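Long-range contact in sulfur oxidation protein SOXB (PDB 2WDD), which probably hydrolyses the sulfur-sulfur bond of cysteine S-thiosulfonate in the sulfur oxidation pathway, using a two-manganese site: residues F427-Q441 / R501-G515. Residues are numbered along the deposited sequence; the frame is centred on the assembly and turned at random. Where two conformers were deposited one is given.
Sequences FTYPELYLFYLRGAQ and RYLAAAYGGRLQRVG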
loop_
_atom_site.group_PDB
_atom_site.type_symbol
_atom_site.label_atom_id
_atom_site.label_comp_id
_atom_site.label_asym_id
_atom_site.label_seq_id
_atom_site.Cartn_x
_atom_site.Cartn_y
_atom_site.Cartn_z
ATOM N N PHE A 427 3.151 11.757 5.393
ATOM C CA PHE A 427 2.553 11.316 6.655
ATOM C C PHE A 427 1.917 12.556 7.276
ATOM O O PHE A 427 2.460 13.652 7.157
ATOM C CB PHE A 427 3.646 10.904 7.656
ATOM C CG PHE A 427 4.431 9.692 7.251
ATOM C CD1 PHE A 427 4.138 8.445 7.800
ATOM C CD2 PHE A 427 5.502 9.803 6.375
ATOM C CE1 PHE A 427 4.886 7.309 7.456
ATOM C CE2 PHE A 427 6.244 8.675 6.011
ATOM C CZ PHE A 427 5.915 7.429 6.524
ATOM N N THR A 428 0.845 12.384 8.040
ATOM C CA THR A 428 0.301 13.536 8.760
ATOM C C THR A 428 1.205 13.817 9.969
ATOM O O THR A 428 1.016 14.825 10.664
ATOM C CB THR A 428 -1.133 13.289 9.246
ATOM O OG1 THR A 428 -1.172 12.072 9.994
ATOM C CG2 THR A 428 -2.129 13.266 8.067
ATOM N N TYR A 429 2.144 12.904 10.243
ATOM C CA TYR A 429 3.128 13.037 11.333
ATOM C C TYR A 429 4.497 12.821 10.694
ATOM O O TYR A 429 5.124 11.788 10.876
ATOM C CB TYR A 429 2.894 12.008 12.449
ATOM C CG TYR A 429 2.678 10.572 11.999
ATOM C CD1 TYR A 429 3.650 9.601 12.214
ATOM C CD2 TYR A 429 1.473 10.184 11.411
ATOM C CE1 TYR A 429 3.445 8.280 11.828
ATOM C CE2 TYR A 429 1.268 8.861 11.000
ATOM C CZ TYR A 429 2.240 7.918 11.237
ATOM O OH TYR A 429 2.032 6.613 10.849
ATOM N N PRO A 430 4.940 13.783 9.876
ATOM C CA PRO A 430 6.154 13.650 9.053
ATOM C C PRO A 430 7.455 14.060 9.724
ATOM O O PRO A 430 8.505 14.099 9.081
ATOM C CB PRO A 430 5.862 14.610 7.902
ATOM C CG PRO A 430 5.147 15.750 8.606
ATOM C CD PRO A 430 4.252 15.067 9.624
ATOM N N GLU A 431 7.398 14.349 11.014
ATOM C CA GLU A 431 8.583 14.794 11.726
ATOM C C GLU A 431 9.792 13.879 11.620
ATOM O O GLU A 431 9.700 12.673 11.843
ATOM C CB GLU A 431 8.253 15.038 13.195
ATOM C CG GLU A 431 7.301 16.208 13.417
ATOM C CD GLU A 431 5.826 15.827 13.283
ATOM O OE1 GLU A 431 5.517 14.642 13.017
ATOM O OE2 GLU A 431 4.971 16.722 13.457
ATOM N N LEU A 432 10.950 14.496 11.375
ATOM C CA LEU A 432 12.216 13.802 11.394
ATOM C C LEU A 432 12.769 14.000 12.807
ATOM O O LEU A 432 12.820 15.133 13.314
ATOM C CB LEU A 432 13.188 14.413 10.373
ATOM C CG LEU A 432 14.617 13.859 10.445
ATOM C CD1 LEU A 432 14.680 12.395 10.007
ATOM C CD2 LEU A 432 15.578 14.713 9.601
ATOM N N TYR A 433 13.144 12.905 13.453
ATOM C CA TYR A 433 13.680 12.965 14.809
ATOM C C TYR A 433 15.152 12.573 14.791
ATOM O O TYR A 433 15.525 11.639 14.087
ATOM C CB TYR A 433 12.935 11.979 15.708
ATOM C CG TYR A 433 11.493 12.343 15.933
ATOM C CD1 TYR A 433 11.138 13.266 16.899
ATOM C CD2 TYR A 433 10.490 11.815 15.132
ATOM C CE1 TYR A 433 9.815 13.622 17.102
ATOM C CE2 TYR A 433 9.165 12.147 15.335
ATOM C CZ TYR A 433 8.832 13.054 16.322
ATOM O OH TYR A 433 7.511 13.414 16.512
ATOM N N LEU A 434 15.971 13.267 15.588
ATOM C CA LEU A 434 17.398 12.952 15.738
ATOM C C LEU A 434 17.594 12.531 17.194
ATOM O O LEU A 434 17.171 13.237 18.113
ATOM C CB LEU A 434 18.272 14.183 15.426
ATOM C CG LEU A 434 18.838 14.281 14.003
ATOM C CD1 LEU A 434 17.773 14.107 12.942
ATOM C CD2 LEU A 434 19.607 15.582 13.770
ATOM N N PHE A 435 18.189 11.366 17.403
ATOM C CA PHE A 435 18.326 10.840 18.754
ATOM C C PHE A 435 19.414 9.786 18.801
ATOM O O PHE A 435 19.704 9.136 17.794
ATOM C CB PHE A 435 16.991 10.224 19.199
ATOM C CG PHE A 435 16.434 9.231 18.212
ATOM C CD1 PHE A 435 16.761 7.885 18.291
ATOM C CD2 PHE A 435 15.682 9.670 17.135
ATOM C CE1 PHE A 435 16.289 6.978 17.331
ATOM C CE2 PHE A 435 15.217 8.782 16.174
ATOM C CZ PHE A 435 15.520 7.437 16.273
ATOM N N TYR A 436 19.983 9.578 19.986
ATOM C CA TYR A 436 21.021 8.575 20.147
ATOM C C TYR A 436 20.440 7.208 20.459
ATOM O O TYR A 436 19.483 7.081 21.233
ATOM C CB TYR A 436 22.026 8.961 21.250
ATOM C CG TYR A 436 22.817 10.203 20.923
ATOM C CD1 TYR A 436 23.941 10.132 20.111
ATOM C CD2 TYR A 436 22.365 11.454 21.321
ATOM C CE1 TYR A 436 24.651 11.276 19.771
ATOM C CE2 TYR A 436 23.073 12.608 20.994
ATOM C CZ TYR A 436 24.203 12.508 20.209
ATOM O OH TYR A 436 24.897 13.649 19.871
ATOM N N LEU A 437 21.064 6.190 19.889
ATOM C CA LEU A 437 20.716 4.805 20.165
ATOM C C LEU A 437 22.012 4.092 20.502
ATOM O O LEU A 437 23.025 4.325 19.857
ATOM C CB LEU A 437 20.147 4.127 18.913
ATOM C CG LEU A 437 18.720 4.453 18.488
ATOM C CD1 LEU A 437 18.370 3.679 17.212
ATOM C CD2 LEU A 437 17.706 4.150 19.589
ATOM N N ARG A 438 21.975 3.185 21.469
ATOM C CA ARG A 438 23.149 2.376 21.740
ATOM C C ARG A 438 23.223 1.342 20.621
ATOM O O ARG A 438 22.187 0.971 20.045
ATOM C CB ARG A 438 22.998 1.664 23.085
ATOM C CG ARG A 438 23.008 2.629 24.259
ATOM C CD ARG A 438 22.634 1.921 25.548
ATOM N NE ARG A 438 21.195 1.732 25.668
ATOM C CZ ARG A 438 20.575 0.570 25.496
ATOM N NH1 ARG A 438 21.271 -0.516 25.185
ATOM N NH2 ARG A 438 19.260 0.500 25.624
ATOM N N GLY A 439 24.428 0.871 20.309
ATOM C CA GLY A 439 24.608 -0.130 19.274
ATOM C C GLY A 439 23.671 -1.311 19.460
ATOM O O GLY A 439 23.072 -1.817 18.501
ATOM N N ALA A 440 23.528 -1.766 20.702
ATOM C CA ALA A 440 22.652 -2.900 20.970
ATOM C C ALA A 440 21.219 -2.648 20.529
ATOM O O ALA A 440 20.510 -3.576 20.140
ATOM C CB ALA A 440 22.688 -3.284 22.446
ATOM N N GLN A 441 20.778 -1.396 20.617
ATOM C CA GLN A 441 19.415 -1.072 20.224
ATOM C C GLN A 441 19.260 -1.148 18.706
ATOM O O GLN A 441 18.212 -1.546 18.199
ATOM C CB GLN A 441 19.043 0.317 20.710
ATOM C CG GLN A 441 19.035 0.446 22.217
ATOM C CD GLN A 441 18.589 1.827 22.648
ATOM O OE1 GLN A 441 19.378 2.767 22.637
ATOM N NE2 GLN A 441 17.305 1.973 22.951
ATOM N N ARG A 501 27.187 4.838 21.668
ATOM C CA ARG A 501 26.015 5.655 21.382
ATOM C C ARG A 501 26.200 6.185 19.965
ATOM O O ARG A 501 27.237 6.774 19.648
ATOM C CB ARG A 501 25.930 6.844 22.349
ATOM C CG ARG A 501 25.491 6.495 23.761
ATOM C CD ARG A 501 24.851 7.696 24.455
ATOM N NE ARG A 501 25.458 8.965 24.058
ATOM C CZ ARG A 501 24.863 10.150 24.172
ATOM N NH1 ARG A 501 23.636 10.234 24.669
ATOM N NH2 ARG A 501 25.494 11.252 23.788
ATOM N N TYR A 502 25.219 5.936 19.106
ATOM C CA TYR A 502 25.267 6.395 17.726
ATOM C C TYR A 502 24.159 7.414 17.525
ATOM O O TYR A 502 23.051 7.243 18.051
ATOM C CB TYR A 502 24.998 5.224 16.778
ATOM C CG TYR A 502 26.077 4.167 16.744
ATOM C CD1 TYR A 502 27.082 4.204 15.784
ATOM C CD2 TYR A 502 26.058 3.099 17.632
ATOM C CE1 TYR A 502 28.063 3.233 15.738
ATOM C CE2 TYR A 502 27.038 2.114 17.594
ATOM C CZ TYR A 502 28.037 2.189 16.643
ATOM O OH TYR A 502 29.002 1.209 16.574
ATOM N N LEU A 503 24.429 8.460 16.752
ATOM C CA LEU A 503 23.376 9.432 16.463
ATOM C C LEU A 503 22.536 8.890 15.314
ATOM O O LEU A 503 23.050 8.593 14.226
ATOM C CB LEU A 503 23.925 10.818 16.124
ATOM C CG LEU A 503 22.835 11.870 15.890
ATOM C CD1 LEU A 503 21.933 12.041 17.110
ATOM C CD2 LEU A 503 23.437 13.206 15.481
ATOM N N ALA A 504 21.246 8.735 15.584
ATOM C CA ALA A 504 20.320 8.190 14.618
ATOM C C ALA A 504 19.314 9.237 14.190
ATOM O O ALA A 504 19.099 10.241 14.869
ATOM C CB ALA A 504 19.582 6.994 15.206
ATOM N N ALA A 505 18.680 8.982 13.055
ATOM C CA ALA A 505 17.601 9.840 12.589
ATOM C C ALA A 505 16.501 8.902 12.128
ATOM O O ALA A 505 16.782 7.809 11.660
ATOM C CB ALA A 505 18.060 10.736 11.438
ATOM N N ALA A 506 15.249 9.291 12.331
ATOM C CA ALA A 506 14.133 8.440 11.911
ATOM C C ALA A 506 12.915 9.297 11.677
ATOM O O ALA A 506 12.758 10.338 12.306
ATOM C CB ALA A 506 13.825 7.398 12.985
ATOM N N TYR A 507 12.030 8.840 10.798
ATOM C CA TYR A 507 10.768 9.527 10.574
ATOM C C TYR A 507 9.731 8.468 10.191
ATOM O O TYR A 507 10.090 7.364 9.759
ATOM C CB TYR A 507 10.887 10.586 9.461
ATOM C CG TYR A 507 10.993 10.012 8.068
ATOM C CD1 TYR A 507 9.864 9.904 7.264
ATOM C CD2 TYR A 507 12.224 9.646 7.525
ATOM C CE1 TYR A 507 9.935 9.408 5.986
ATOM C CE2 TYR A 507 12.304 9.111 6.235
ATOM C CZ TYR A 507 11.142 9.012 5.472
ATOM O OH TYR A 507 11.160 8.522 4.184
ATOM N N GLY A 508 8.461 8.795 10.392
ATOM C CA GLY A 508 7.353 7.915 10.024
ATOM C C GLY A 508 7.096 6.718 10.923
ATOM O O GLY A 508 6.400 5.775 10.509
ATOM N N GLY A 509 7.603 6.746 12.155
ATOM C CA GLY A 509 7.420 5.640 13.072
ATOM C C GLY A 509 7.550 6.040 14.529
ATOM O O GLY A 509 7.228 7.171 14.900
ATOM N N ARG A 510 8.025 5.108 15.345
ATOM C CA ARG A 510 8.149 5.310 16.786
ATOM C C ARG A 510 9.541 5.054 17.336
ATOM O O ARG A 510 9.723 4.981 18.550
ATOM C CB ARG A 510 7.216 4.335 17.510
ATOM C CG ARG A 510 5.768 4.650 17.340
ATOM C CD ARG A 510 4.924 3.553 17.950
ATOM N NE ARG A 510 3.524 3.870 17.800
ATOM C CZ ARG A 510 2.547 3.237 18.431
ATOM N NH1 ARG A 510 2.825 2.247 19.270
ATOM N NH2 ARG A 510 1.297 3.619 18.232
ATOM N N LEU A 511 10.512 4.835 16.462
ATOM C CA LEU A 511 11.845 4.516 16.937
ATOM C C LEU A 511 12.395 5.533 17.942
ATOM O O LEU A 511 13.050 5.168 18.924
ATOM C CB LEU A 511 12.797 4.356 15.755
ATOM C CG LEU A 511 14.207 3.890 16.114
ATOM C CD1 LEU A 511 14.156 2.614 16.962
ATOM C CD2 LEU A 511 15.008 3.665 14.822
ATOM N N GLN A 512 12.080 6.803 17.721
ATOM C CA GLN A 512 12.572 7.858 18.603
ATOM C C GLN A 512 12.181 7.642 20.071
ATOM O O GLN A 512 12.847 8.158 20.973
ATOM C CB GLN A 512 12.132 9.242 18.102
ATOM C CG GLN A 512 10.625 9.501 18.120
ATOM C CD GLN A 512 9.892 8.903 16.921
ATOM O OE1 GLN A 512 10.508 8.362 16.001
ATOM N NE2 GLN A 512 8.565 8.991 16.938
ATOM N N ARG A 513 11.113 6.881 20.310
ATOM C CA ARG A 513 10.656 6.649 21.680
ATOM C C ARG A 513 11.656 5.920 22.572
ATOM O O ARG A 513 11.594 6.041 23.797
ATOM C CB ARG A 513 9.301 5.943 21.698
ATOM C CG ARG A 513 8.188 6.765 21.088
ATOM C CD ARG A 513 6.854 6.047 21.223
ATOM N NE ARG A 513 5.801 6.733 20.487
ATOM C CZ ARG A 513 4.536 6.324 20.464
ATOM N NH1 ARG A 513 4.191 5.237 21.137
ATOM N NH2 ARG A 513 3.626 6.985 19.763
ATOM N N VAL A 514 12.549 5.133 21.981
ATOM C CA VAL A 514 13.541 4.419 22.788
ATOM C C VAL A 514 14.919 5.081 22.716
ATOM O O VAL A 514 15.906 4.527 23.193
ATOM C CB VAL A 514 13.613 2.912 22.442
ATOM C CG1 VAL A 514 12.249 2.262 22.629
ATOM C CG2 VAL A 514 14.148 2.691 21.021
ATOM N N GLY A 515 14.986 6.263 22.112
ATOM C CA GLY A 515 16.251 6.967 21.998
ATOM C C GLY A 515 16.377 8.147 22.944
ATOM O O GLY A 515 15.461 8.448 23.715
HETATM O O HOH W 1 7.559 11.012 11.816
HETATM O O HOH W 2 3.940 5.120 9.987
#
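Y436 is sandwiched between two side chains of strand 501-507. In the conformer given, one of two deposited, the R501 guanidinium stacks flat on one face (cation-pi, planes 16° apart, CZ 4.0 Å from the ring centroid) and E516 salt-bridges it, so that carboxylate probably balances most of its charge. L503 sets CD1 over the centre of the opposite face. Replacing Y436 by an alanine would probably leave the guanidinium without its aromatic platform and L503 CD1 without its ring face. On the other side of the sheet F435 packs against the 3-10 segment 511-514. Q512 CA sits 3.7 Å from its ring centroid, A506 CB meets the ring edge, and A504 CB packs over the face turned from Q512; small alanines let so broad a ring lie close to the strand. Q512 bends at chi2 to stack its amide on Y433, planes 13° apart, while NE2 bonds G509 O at 3.0 Å. Q441 NE2 reaches V514 O at 2.9 Å and its OE1 accepts from R438 N, tying helix 439-453 to that 3-10 segment. Six backbone hydrogen bonds join these antiparallel strands of the 5'-nucleotidase-type C-terminal domain; side-chain packing on both faces adds to them in fixing the pair.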